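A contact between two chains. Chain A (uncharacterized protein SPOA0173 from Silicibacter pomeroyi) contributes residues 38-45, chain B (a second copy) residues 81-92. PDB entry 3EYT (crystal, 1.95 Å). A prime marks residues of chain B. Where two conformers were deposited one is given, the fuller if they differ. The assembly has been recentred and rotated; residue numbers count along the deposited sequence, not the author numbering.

Chain A, residues 38-45: MLCPGCVM
Chain B (81-92) ISLKAFLHEYRI

The contact sets a loop that leads into a helix on chain A, beginning at Pro41 (phi/psi -58/-39), against the last turns of a helix on chain B, burying 359 Å² over both stretches. The numbers rise together in both chains: CA to CA, Leu39 lies 6.2 Å from Phe86′, Cys40 6.8 Å from Glu89′ and Pro41 6.6 Å from Tyr90′. No direct hydrogen bond crosses it; packing does the work, helped by one water.

Chain B is helical from Ile81′ to Glu89′. Ile81′, Leu83′, Lys84′, Leu87′ and His88′ make no contact, so the working surface follows the helical repeat: Ser82′, Ala85′, Phe86′, Glu89′. Ser82′ points sideways and meets chain A through its backbone, O lying 4.1 Å from Leu39 CD1. Ala85′ points toward chain A, and its methyl packs against Leu39, CB to CD1 at 4.0 Å. Leu39 (phi/psi -101/16, chi1 m, chi2 t) leaves its backbone sideways, but its end reaches the helix and it has the largest covered area, 106 Å². Phe86′ (chi1 t, chi2 79°) sits beside it; Leu39 CD2 meets the ring edge, 4.3 Å from CD1 of Phe86′.

Glu89′ (chi1 m, chi2 m) also points toward chain A, but it is its aliphatic base that packs: CB lies 3.4 Å from Leu39 O. That carbonyl is buried here without a hydrogen-bonding partner, a polar cost of the close approach. The carboxylate is engaged away from this contact: OE1 accepts from His88′ ND1 at 3.2 Å and is also bonded elsewhere in the structure. The backbone contributes too, with Glu89′ O 3.5 Å from Pro41 CG.

Tyr90′ (phi/psi -91/5, chi1 m, chi2 81°) follows the helix, starts sideways and brings the end of its side chain nearer chain A. Pro41, in its C-gamma exo pucker, lies over one face: CG is 3.9 Å from the ring centroid and 7° off the normal, a CH-pi contact, while CB is 3.8 Å from CE2 of Tyr90′. Proline suits this first helical turn, needing no amide hydrogen there and offering a compact, puckered ring whose CG faces the aromatic. Just before it, Cys40 (chi1 t) points away from chain B and caps the helix, its SG accepting from Cys43 N at 3.5 Å. At the far end of the tyrosine, Tyr90′ OH is 3.8 Å from CG2 of Val44 (chi1 t) and 3.0 Å from a water that donates to Met38 O at 2.8 Å.

Arg91′ then takes positive phi (57/45) in a Schellman motif that ends the helix. Its side chain (chi1 m, chi2 and chi3 t, chi4 77°) starts sideways and brings its end nearer chain A, NH1 4.4 Å from Pro41 CG.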

# COMPACT_ATOMS: atom_id res chain seq x y z
N MSE A 38 9.25 8.39 5.05
CA MSE A 38 9.64 8.99 3.77
C MSE A 38 8.84 10.26 3.44
O MSE A 38 9.29 11.10 2.67
CB MSE A 38 9.49 7.97 2.63
CG MSE A 38 8.11 7.32 2.60
SE MSE A 38 7.88 6.18 1.01
CE MSE A 38 7.56 7.58 -0.31
N LEU A 39 7.65 10.40 4.04
CA LEU A 39 6.84 11.61 3.83
C LEU A 39 6.94 12.59 4.98
O LEU A 39 6.11 13.50 5.10
CB LEU A 39 5.37 11.25 3.58
CG LEU A 39 5.14 10.39 2.33
CD1 LEU A 39 3.63 10.13 2.07
CD2 LEU A 39 5.83 11.02 1.08
N CYS A 40 7.95 12.41 5.83
CA CYS A 40 8.19 13.32 6.95
C CYS A 40 9.20 14.37 6.46
O CYS A 40 10.34 14.02 6.18
CB CYS A 40 8.72 12.52 8.13
SG CYS A 40 9.43 13.54 9.49
N PRO A 41 8.78 15.64 6.35
CA PRO A 41 9.64 16.69 5.75
C PRO A 41 10.95 16.80 6.51
O PRO A 41 12.01 16.95 5.90
CB PRO A 41 8.79 17.97 5.89
CG PRO A 41 7.34 17.45 5.98
CD PRO A 41 7.51 16.21 6.84
N GLY A 42 10.90 16.69 7.84
CA GLY A 42 12.14 16.75 8.65
C GLY A 42 13.08 15.58 8.42
O GLY A 42 14.32 15.74 8.45
N CYS A 43 12.53 14.38 8.20
CA CYS A 43 13.35 13.24 7.81
C CYS A 43 14.05 13.50 6.49
O CYS A 43 15.22 13.21 6.35
CB CYS A 43 12.49 11.97 7.66
SG CYS A 43 11.80 11.46 9.24
N VAL A 44 13.32 14.02 5.50
CA VAL A 44 13.92 14.21 4.16
C VAL A 44 14.97 15.34 4.13
O VAL A 44 15.99 15.21 3.47
CB VAL A 44 12.81 14.44 3.09
CG1 VAL A 44 13.42 14.70 1.72
CG2 VAL A 44 11.90 13.20 3.03
N MSE A 45 14.70 16.43 4.84
CA MSE A 45 15.59 17.61 4.89
C MSE A 45 16.81 17.40 5.79
O MSE A 45 17.92 17.80 5.43
CB MSE A 45 14.82 18.80 5.43
CG MSE A 45 14.25 19.74 4.44
SE MSE A 45 14.50 21.51 5.31
CE MSE A 45 16.43 21.74 4.97
N ILE B 81 -3.51 8.35 -3.68
CA ILE B 81 -3.59 8.14 -2.23
C ILE B 81 -2.25 8.55 -1.54
O ILE B 81 -2.26 9.10 -0.43
CB ILE B 81 -4.15 6.72 -1.84
CG1 ILE B 81 -4.80 6.75 -0.43
CG2 ILE B 81 -3.05 5.61 -2.08
CD1 ILE B 81 -5.77 5.55 -0.06
N SER B 82 -1.11 8.32 -2.21
CA SER B 82 0.19 8.79 -1.70
C SER B 82 0.30 10.30 -1.73
O SER B 82 0.80 10.93 -0.79
CB SER B 82 1.35 8.15 -2.46
OG SER B 82 1.54 6.84 -1.96
N LEU B 83 -0.18 10.87 -2.84
CA LEU B 83 -0.15 12.31 -3.02
C LEU B 83 -0.99 13.03 -1.94
O LEU B 83 -0.58 14.06 -1.44
CB LEU B 83 -0.67 12.64 -4.44
CG LEU B 83 -0.73 14.16 -4.73
CD1 LEU B 83 0.68 14.82 -4.76
CD2 LEU B 83 -1.49 14.43 -6.03
N LYS B 84 -2.14 12.46 -1.60
CA LYS B 84 -3.03 13.04 -0.59
C LYS B 84 -2.23 13.22 0.72
O LYS B 84 -2.19 14.31 1.29
CB LYS B 84 -4.25 12.13 -0.41
CG LYS B 84 -5.27 12.56 0.65
CD LYS B 84 -6.38 11.51 0.80
CE LYS B 84 -7.20 11.75 2.08
NZ LYS B 84 -8.22 10.68 2.35
N ALA B 85 -1.55 12.18 1.16
CA ALA B 85 -0.70 12.27 2.35
C ALA B 85 0.46 13.26 2.22
O ALA B 85 0.71 14.05 3.15
CB ALA B 85 -0.21 10.86 2.76
N PHE B 86 1.14 13.24 1.06
CA PHE B 86 2.18 14.21 0.73
C PHE B 86 1.78 15.68 0.94
O PHE B 86 2.49 16.45 1.62
CB PHE B 86 2.63 14.02 -0.73
CG PHE B 86 3.72 14.97 -1.18
CD1 PHE B 86 5.05 14.76 -0.83
CD2 PHE B 86 3.40 16.07 -1.99
CE1 PHE B 86 6.06 15.64 -1.26
CE2 PHE B 86 4.40 16.96 -2.42
CZ PHE B 86 5.72 16.75 -2.06
N LEU B 87 0.65 16.05 0.35
CA LEU B 87 0.13 17.40 0.36
C LEU B 87 -0.25 17.78 1.79
O LEU B 87 -0.04 18.92 2.21
CB LEU B 87 -1.08 17.52 -0.57
CG LEU B 87 -0.87 17.28 -2.09
CD1 LEU B 87 -2.22 17.32 -2.88
CD2 LEU B 87 0.11 18.29 -2.66
N HIS B 88 -0.79 16.81 2.52
CA HIS B 88 -1.09 17.05 3.93
C HIS B 88 0.18 17.29 4.73
O HIS B 88 0.30 18.32 5.38
CB HIS B 88 -1.90 15.92 4.56
CG HIS B 88 -2.22 16.18 5.99
ND1 HIS B 88 -1.47 15.67 7.03
CD2 HIS B 88 -3.15 16.98 6.56
CE1 HIS B 88 -1.96 16.09 8.18
NE2 HIS B 88 -2.98 16.89 7.93
N GLU B 89 1.14 16.37 4.66
CA GLU B 89 2.40 16.50 5.45
C GLU B 89 3.27 17.71 5.09
O GLU B 89 3.92 18.29 5.96
CB GLU B 89 3.24 15.23 5.40
CG GLU B 89 2.72 14.11 6.36
CD GLU B 89 2.16 14.62 7.71
OE1 GLU B 89 1.07 14.13 8.12
OE2 GLU B 89 2.77 15.51 8.36
N TYR B 90 3.27 18.09 3.83
CA TYR B 90 3.99 19.28 3.41
C TYR B 90 3.15 20.58 3.44
O TYR B 90 3.63 21.60 3.01
CB TYR B 90 4.59 19.08 2.01
CG TYR B 90 5.83 18.23 2.06
CD1 TYR B 90 5.75 16.84 2.14
CD2 TYR B 90 7.10 18.83 2.06
CE1 TYR B 90 6.92 16.04 2.23
CE2 TYR B 90 8.27 18.04 2.14
CZ TYR B 90 8.17 16.66 2.20
OH TYR B 90 9.30 15.89 2.28
N ARG B 91 1.92 20.52 3.94
CA ARG B 91 1.08 21.73 4.10
C ARG B 91 0.89 22.48 2.78
O ARG B 91 1.01 23.69 2.73
CB ARG B 91 1.69 22.68 5.15
CG ARG B 91 2.00 22.03 6.50
CD ARG B 91 2.98 22.87 7.34
NE ARG B 91 3.68 22.02 8.30
CZ ARG B 91 4.69 21.21 7.98
NH1 ARG B 91 5.13 21.16 6.73
NH2 ARG B 91 5.26 20.45 8.91
N ILE B 92 0.59 21.76 1.71
CA ILE B 92 0.43 22.38 0.40
C ILE B 92 -1.05 22.59 0.20
O ILE B 92 -1.80 21.62 0.19
CB ILE B 92 1.01 21.49 -0.71
CG1 ILE B 92 2.55 21.48 -0.60
CG2 ILE B 92 0.58 22.01 -2.09
CD1 ILE B 92 3.20 20.24 -1.22
O HOH W 1 8.87 13.27 0.95